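Local coordinates for putative O-GlcNAcase nagJ (Clostridium perfringens, PDB 6PV5), which probably hydrolyses glycosidic bonds of N-acetylhexosamines, as a family 84 glycoside hydrolase of which this chain is the N-terminal, catalytic part, at residues L569-D577 against F586-L596. Residues are numbered along the deposited sequence; the frame is centred on the assembly and turned at random. Where two conformers were deposited one is given.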
ATOM      1  N   LEU A 569     -25.369 -18.639  13.897  1.00 28.83           N
ATOM      2  CA  LEU A 569     -25.870 -19.996  14.109  1.00 32.53           C
ATOM      3  C   LEU A 569     -27.213 -19.977  14.847  1.00 35.00           C
ATOM      4  O   LEU A 569     -28.121 -20.719  14.468  1.00 32.13           O
ATOM      5  CB  LEU A 569     -24.830 -20.835  14.857  1.00 28.75           C
ATOM      6  CG  LEU A 569     -23.575 -21.149  14.049  1.00 31.03           C
ATOM      7  CD1 LEU A 569     -22.521 -21.866  14.897  1.00 27.71           C
ATOM      8  CD2 LEU A 569     -23.935 -21.933  12.779  1.00 29.42           C
ATOM      9  N   LYS A 570     -27.348 -19.105  15.863  1.00 33.27           N
ATOM     10  CA  LYS A 570     -28.589 -18.993  16.621  1.00 33.42           C
ATOM     11  C   LYS A 570     -29.710 -18.417  15.754  1.00 34.58           C
ATOM     12  O   LYS A 570     -30.849 -18.868  15.847  1.00 31.09           O
ATOM     13  CB  LYS A 570     -28.415 -18.156  17.894  1.00 35.20           C
ATOM     14  CG  LYS A 570     -29.630 -18.097  18.817  1.00 35.99           C
ATOM     15  CD  LYS A 570     -30.078 -19.452  19.343  1.00 35.99           C
ATOM     16  CE  LYS A 570     -28.970 -20.214  20.038  1.00 38.59           C
ATOM     17  NZ  LYS A 570     -29.420 -21.581  20.384  1.00 49.71           N
ATOM     18  N   SER A 571     -29.383 -17.434  14.899  1.00 33.43           N
ATOM     19  CA  SER A 571     -30.380 -16.834  14.029  1.00 32.48           C
ATOM     20  C   SER A 571     -30.963 -17.878  13.075  1.00 31.66           C
ATOM     21  O   SER A 571     -32.165 -17.846  12.796  1.00 29.64           O
ATOM     22  CB  SER A 571     -29.840 -15.637  13.282  1.00 34.65           C
ATOM     23  OG  SER A 571     -29.395 -14.654  14.202  1.00 37.07           O
ATOM     24  N   ILE A 572     -30.121 -18.784  12.568  0.64 31.30           N
ATOM     25  CA  ILE A 572     -30.612 -19.837  11.693  0.64 33.34           C
ATOM     26  C   ILE A 572     -31.600 -20.695  12.484  0.64 35.48           C
ATOM     27  O   ILE A 572     -32.697 -20.986  12.003  0.64 33.81           O
ATOM     28  CB  ILE A 572     -29.458 -20.663  11.082  0.64 34.70           C
ATOM     29  CG1 ILE A 572     -28.739 -19.891   9.975  0.64 35.11           C
ATOM     30  CG2 ILE A 572     -29.953 -22.014  10.579  0.64 33.87           C
ATOM     31  CD1 ILE A 572     -27.448 -20.537   9.543  0.64 33.50           C
ATOM     32  N   GLU A 573     -31.221 -21.055  13.715  1.00 36.28           N
ATOM     33  CA  GLU A 573     -32.081 -21.893  14.539  1.00 40.68           C
ATOM     34  C   GLU A 573     -33.445 -21.235  14.723  1.00 39.92           C
ATOM     35  O   GLU A 573     -34.457 -21.922  14.613  1.00 39.13           O
ATOM     36  CB  GLU A 573     -31.455 -22.163  15.904  1.00 41.94           C
ATOM     37  CG  GLU A 573     -30.368 -23.215  15.860  1.00 45.98           C
ATOM     38  CD  GLU A 573     -29.703 -23.389  17.218  1.00 57.48           C
ATOM     39  OE1 GLU A 573     -30.093 -22.683  18.185  1.00 61.51           O
ATOM     40  OE2 GLU A 573     -28.794 -24.229  17.313  1.00 70.15           O
ATOM     41  N   ILE A 574     -33.456 -19.913  14.968  1.00 37.81           N
ATOM     42  CA  ILE A 574     -34.682 -19.148  15.183  1.00 33.57           C
ATOM     43  C   ILE A 574     -35.548 -19.245  13.932  1.00 36.74           C
ATOM     44  O   ILE A 574     -36.752 -19.491  14.041  1.00 36.38           O
ATOM     45  CB  ILE A 574     -34.405 -17.675  15.568  1.00 33.19           C
ATOM     46  CG1 ILE A 574     -33.764 -17.541  16.953  1.00 32.66           C
ATOM     47  CG2 ILE A 574     -35.665 -16.817  15.447  1.00 31.02           C
ATOM     48  CD1 ILE A 574     -33.177 -16.160  17.242  1.00 32.83           C
ATOM     49  N   LEU A 575     -34.932 -19.047  12.755  1.00 34.01           N
ATOM     50  CA  LEU A 575     -35.639 -19.192  11.487  1.00 35.24           C
ATOM     51  C   LEU A 575     -36.218 -20.609  11.348  1.00 37.62           C
ATOM     52  O   LEU A 575     -37.347 -20.785  10.890  1.00 35.89           O
ATOM     53  CB  LEU A 575     -34.714 -18.843  10.312  1.00 35.62           C
ATOM     54  CG  LEU A 575     -34.386 -17.351  10.139  1.00 41.05           C
ATOM     55  CD1 LEU A 575     -33.404 -17.096   8.999  1.00 34.37           C
ATOM     56  CD2 LEU A 575     -35.649 -16.517   9.931  1.00 38.06           C
ATOM     57  N   GLN A 576     -35.426 -21.623  11.700  1.00 36.00           N
ATOM     58  CA  GLN A 576     -35.848 -23.007  11.551  1.00 39.97           C
ATOM     59  C   GLN A 576     -37.033 -23.311  12.466  1.00 42.92           C
ATOM     60  O   GLN A 576     -37.927 -24.037  12.058  1.00 42.59           O
ATOM     61  CB  GLN A 576     -34.705 -23.968  11.880  1.00 40.13           C
ATOM     62  CG  GLN A 576     -33.775 -24.221  10.705  1.00 42.94           C
ATOM     63  CD  GLN A 576     -32.499 -24.897  11.146  1.00 49.04           C
ATOM     64  OE1 GLN A 576     -32.142 -24.884  12.325  1.00 49.28           O
ATOM     65  NE2 GLN A 576     -31.791 -25.481  10.190  1.00 48.45           N
ATOM     66  N   ASP A 577     -37.004 -22.783  13.702  1.00 39.80           N
ATOM     67  CA  ASP A 577     -38.082 -22.913  14.670  1.00 42.73           C
ATOM     68  C   ASP A 577     -39.397 -22.405  14.088  1.00 48.78           C
ATOM     69  O   ASP A 577     -40.445 -22.998  14.346  1.00 51.70           O
ATOM     70  CB  ASP A 577     -37.789 -22.178  15.982  1.00 38.48           C
ATOM     71  CG  ASP A 577     -36.552 -22.693  16.695  1.00 43.27           C
ATOM     72  OD1 ASP A 577     -35.975 -21.935  17.513  1.00 43.37           O
ATOM     73  OD2 ASP A 577     -36.164 -23.841  16.417  1.00 43.68           O
ATOM     74  N   PHE A 586     -38.659 -21.848  19.681  1.00 49.22           N
ATOM     75  CA  PHE A 586     -38.521 -20.488  19.189  1.00 47.74           C
ATOM     76  C   PHE A 586     -38.275 -19.512  20.333  1.00 50.28           C
ATOM     77  O   PHE A 586     -37.466 -18.599  20.183  1.00 53.17           O
ATOM     78  CB  PHE A 586     -39.727 -20.079  18.334  1.00 44.04           C
ATOM     79  CG  PHE A 586     -39.832 -18.596  18.077  1.00 45.86           C
ATOM     80  CD1 PHE A 586     -39.208 -18.017  16.982  1.00 45.56           C
ATOM     81  CD2 PHE A 586     -40.524 -17.769  18.956  1.00 45.85           C
ATOM     82  CE1 PHE A 586     -39.299 -16.651  16.754  1.00 47.61           C
ATOM     83  CE2 PHE A 586     -40.595 -16.402  18.743  1.00 44.92           C
ATOM     84  CZ  PHE A 586     -39.989 -15.845  17.639  1.00 49.16           C
ATOM     85  N   TRP A 587     -38.987 -19.694  21.452  1.00 54.46           N
ATOM     86  CA  TRP A 587     -38.921 -18.768  22.573  1.00 54.34           C
ATOM     87  C   TRP A 587     -37.523 -18.813  23.170  1.00 46.71           C
ATOM     88  O   TRP A 587     -36.925 -17.781  23.466  1.00 49.94           O
ATOM     89  CB  TRP A 587     -39.985 -19.085  23.640  1.00 67.56           C
ATOM     90  N   SER A 588     -37.031 -20.036  23.346  1.00 48.60           N
ATOM     91  CA  SER A 588     -35.739 -20.319  23.946  1.00 45.53           C
ATOM     92  C   SER A 588     -34.597 -19.753  23.088  1.00 43.43           C
ATOM     93  O   SER A 588     -33.710 -19.070  23.597  1.00 41.88           O
ATOM     94  CB  SER A 588     -35.618 -21.801  24.137  1.00 45.10           C
ATOM     95  OG  SER A 588     -34.281 -22.157  24.447  1.00 57.21           O
ATOM     96  N   ASP A 589     -34.634 -20.035  21.779  1.00 41.80           N
ATOM     97  CA  ASP A 589     -33.585 -19.631  20.854  1.00 41.70           C
ATOM     98  C   ASP A 589     -33.576 -18.114  20.707  1.00 38.62           C
ATOM     99  O   ASP A 589     -32.527 -17.481  20.733  1.00 45.84           O
ATOM    100  CB  ASP A 589     -33.778 -20.312  19.505  1.00 38.50           C
ATOM    101  CG  ASP A 589     -33.441 -21.790  19.533  1.00 41.47           C
ATOM    102  OD1 ASP A 589     -32.484 -22.167  20.251  1.00 43.37           O
ATOM    103  OD2 ASP A 589     -34.118 -22.543  18.807  1.00 44.87           O
ATOM    104  N   ASN A 590     -34.765 -17.542  20.566  1.00 39.49           N
ATOM    105  CA  ASN A 590     -34.938 -16.107  20.531  1.00 41.50           C
ATOM    106  C   ASN A 590     -34.271 -15.455  21.741  1.00 45.25           C
ATOM    107  O   ASN A 590     -33.576 -14.454  21.601  1.00 48.15           O
ATOM    108  CB  ASN A 590     -36.411 -15.739  20.404  1.00 44.28           C
ATOM    109  CG  ASN A 590     -36.572 -14.310  19.947  1.00 51.21           C
ATOM    110  OD1 ASN A 590     -36.138 -13.950  18.854  1.00 53.78           O
ATOM    111  ND2 ASN A 590     -37.155 -13.483  20.797  1.00 53.41           N
ATOM    112  N   PHE A 591     -34.474 -16.042  22.926  1.00 47.81           N
ATOM    113  CA  PHE A 591     -33.899 -15.544  24.166  1.00 45.27           C
ATOM    114  C   PHE A 591     -32.373 -15.655  24.134  1.00 41.75           C
ATOM    115  O   PHE A 591     -31.668 -14.733  24.535  1.00 39.12           O
ATOM    116  CB  PHE A 591     -34.494 -16.283  25.373  1.00 51.33           C
ATOM    117  CG  PHE A 591     -34.045 -15.752  26.712  1.00 54.77           C
ATOM    118  CD1 PHE A 591     -34.684 -14.663  27.295  1.00 55.70           C
ATOM    119  CD2 PHE A 591     -32.963 -16.319  27.378  1.00 53.30           C
ATOM    120  CE1 PHE A 591     -34.262 -14.161  28.519  1.00 54.33           C
ATOM    121  CE2 PHE A 591     -32.546 -15.815  28.601  1.00 53.56           C
ATOM    122  CZ  PHE A 591     -33.192 -14.737  29.167  1.00 53.33           C
ATOM    123  N   GLU A 592     -31.854 -16.801  23.699  1.00 36.10           N
ATOM    124  CA  GLU A 592     -30.413 -16.944  23.593  1.00 41.02           C
ATOM    125  C   GLU A 592     -29.845 -15.950  22.573  1.00 37.82           C
ATOM    126  O   GLU A 592     -28.741 -15.453  22.756  1.00 40.67           O
ATOM    127  CB  GLU A 592     -30.041 -18.389  23.253  1.00 42.97           C
ATOM    128  CG  GLU A 592     -30.375 -19.371  24.364  1.00 50.48           C
ATOM    129  CD  GLU A 592     -30.438 -20.848  23.994  1.00 56.17           C
ATOM    130  OE1 GLU A 592     -30.735 -21.173  22.824  1.00 56.64           O
ATOM    131  OE2 GLU A 592     -30.194 -21.683  24.888  1.00 69.00           O
ATOM    132  N   GLY A 593     -30.602 -15.667  21.507  1.00 37.67           N
ATOM    133  CA  GLY A 593     -30.160 -14.778  20.442  1.00 36.11           C
ATOM    134  C   GLY A 593     -30.057 -13.336  20.922  1.00 37.91           C
ATOM    135  O   GLY A 593     -29.109 -12.618  20.579  1.00 35.90           O
ATOM    136  N   ILE A 594     -31.036 -12.922  21.739  1.00 39.57           N
ATOM    137  CA  ILE A 594     -31.007 -11.585  22.310  1.00 39.13           C
ATOM    138  C   ILE A 594     -29.761 -11.464  23.191  1.00 37.74           C
ATOM    139  O   ILE A 594     -29.081 -10.444  23.140  1.00 38.12           O
ATOM    140  CB  ILE A 594     -32.324 -11.225  23.039  1.00 40.81           C
ATOM    141  CG1 ILE A 594     -33.542 -11.207  22.108  1.00 41.99           C
ATOM    142  CG2 ILE A 594     -32.202  -9.925  23.829  1.00 40.34           C
ATOM    143  CD1 ILE A 594     -33.562 -10.073  21.093  1.00 52.51           C
ATOM    144  N   LYS A 595     -29.418 -12.519  23.941  1.00 36.58           N
ATOM    145  CA  LYS A 595     -28.242 -12.463  24.807  1.00 41.98           C
ATOM    146  C   LYS A 595     -26.961 -12.327  23.984  1.00 39.91           C
ATOM    147  O   LYS A 595     -26.088 -11.553  24.356  1.00 37.23           O
ATOM    148  CB  LYS A 595     -28.158 -13.630  25.796  1.00 43.58           C
ATOM    149  CG  LYS A 595     -29.062 -13.496  27.019  1.00 53.27           C
ATOM    150  CD  LYS A 595     -28.582 -14.265  28.240  1.00 55.77           C
ATOM    151  CE  LYS A 595     -28.876 -15.750  28.201  1.00 58.27           C
ATOM    152  NZ  LYS A 595     -28.385 -16.416  29.432  1.00 67.00           N
ATOM    153  N   LEU A 596     -26.862 -13.069  22.871  1.00 37.43           N
ATOM    154  CA  LEU A 596     -25.705 -12.970  21.984  1.00 37.84           C
ATOM    155  C   LEU A 596     -25.599 -11.578  21.368  1.00 32.76           C
ATOM    156  O   LEU A 596     -24.507 -11.035  21.279  1.00 33.95           O
ATOM    157  CB  LEU A 596     -25.762 -14.075  20.922  1.00 33.77           C
ATOM    158  CG  LEU A 596     -25.536 -15.475  21.488  1.00 34.38           C
ATOM    159  CD1 LEU A 596     -25.777 -16.538  20.433  1.00 32.25           C
ATOM    160  CD2 LEU A 596     -24.137 -15.611  22.073  1.00 34.60           C
TER
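Lys570 and Gly593 face each other where helices 548-579 and 583-601 run antiparallel, the axes of the two segments 8.9 Å apart at their closest and 156° apart in direction. Lacking a side chain, Gly593 lets the lysine shaft lie against its backbone, Lys570 CG coming 3.7 Å from Gly593 CA. The shaft leaves with CG anti to the backbone N (chi1 -174°) and bends twice, at chi2 and chi3, which swings the ammonium group back among three carboxylates. Lys570 NZ bonds Glu592 OE1 at 2.8 Å from above that carboxylate plane, and Asp589 OD1, again from above the plane, at 3.1 Å. The shortest of the three salt bridges runs within its own helix: Glu573 OE1 is met on its syn side, 2.6 Å from Lys570 NZ. With Glu573 OE1 and Asp589 OD1 also close, the shared lysine probably offsets the repulsion between these acids. The two helices form a helical hairpin in the all-helical region that follows the catalytic (beta/alpha)8 barrel, far from the predicted proton donor, and their packing is knobs-into-holes: Lys570 fills a hole made by Asp589, Glu592, Gly593 and Leu596, while Asp589 enters one formed by Lys570, Glu573, Ile574 and Asp577. Beside this polar row Ile574 supplies the greasy filling. Its CD1 reaches the backbone of the other helix, 3.7 Å from Asn590 CA, and its CG2 approaches the Phe586 ring obliquely, 3.9 Å from CE1 of that ring. Nearer the turn of the hairpin, Asp577 CB packs against Phe586 CB at 3.7 Å. Helix 612-619 covers the flank of Ser571 and Ile574 through Val619, and His620 just beyond it touches Ile574 and Asn590.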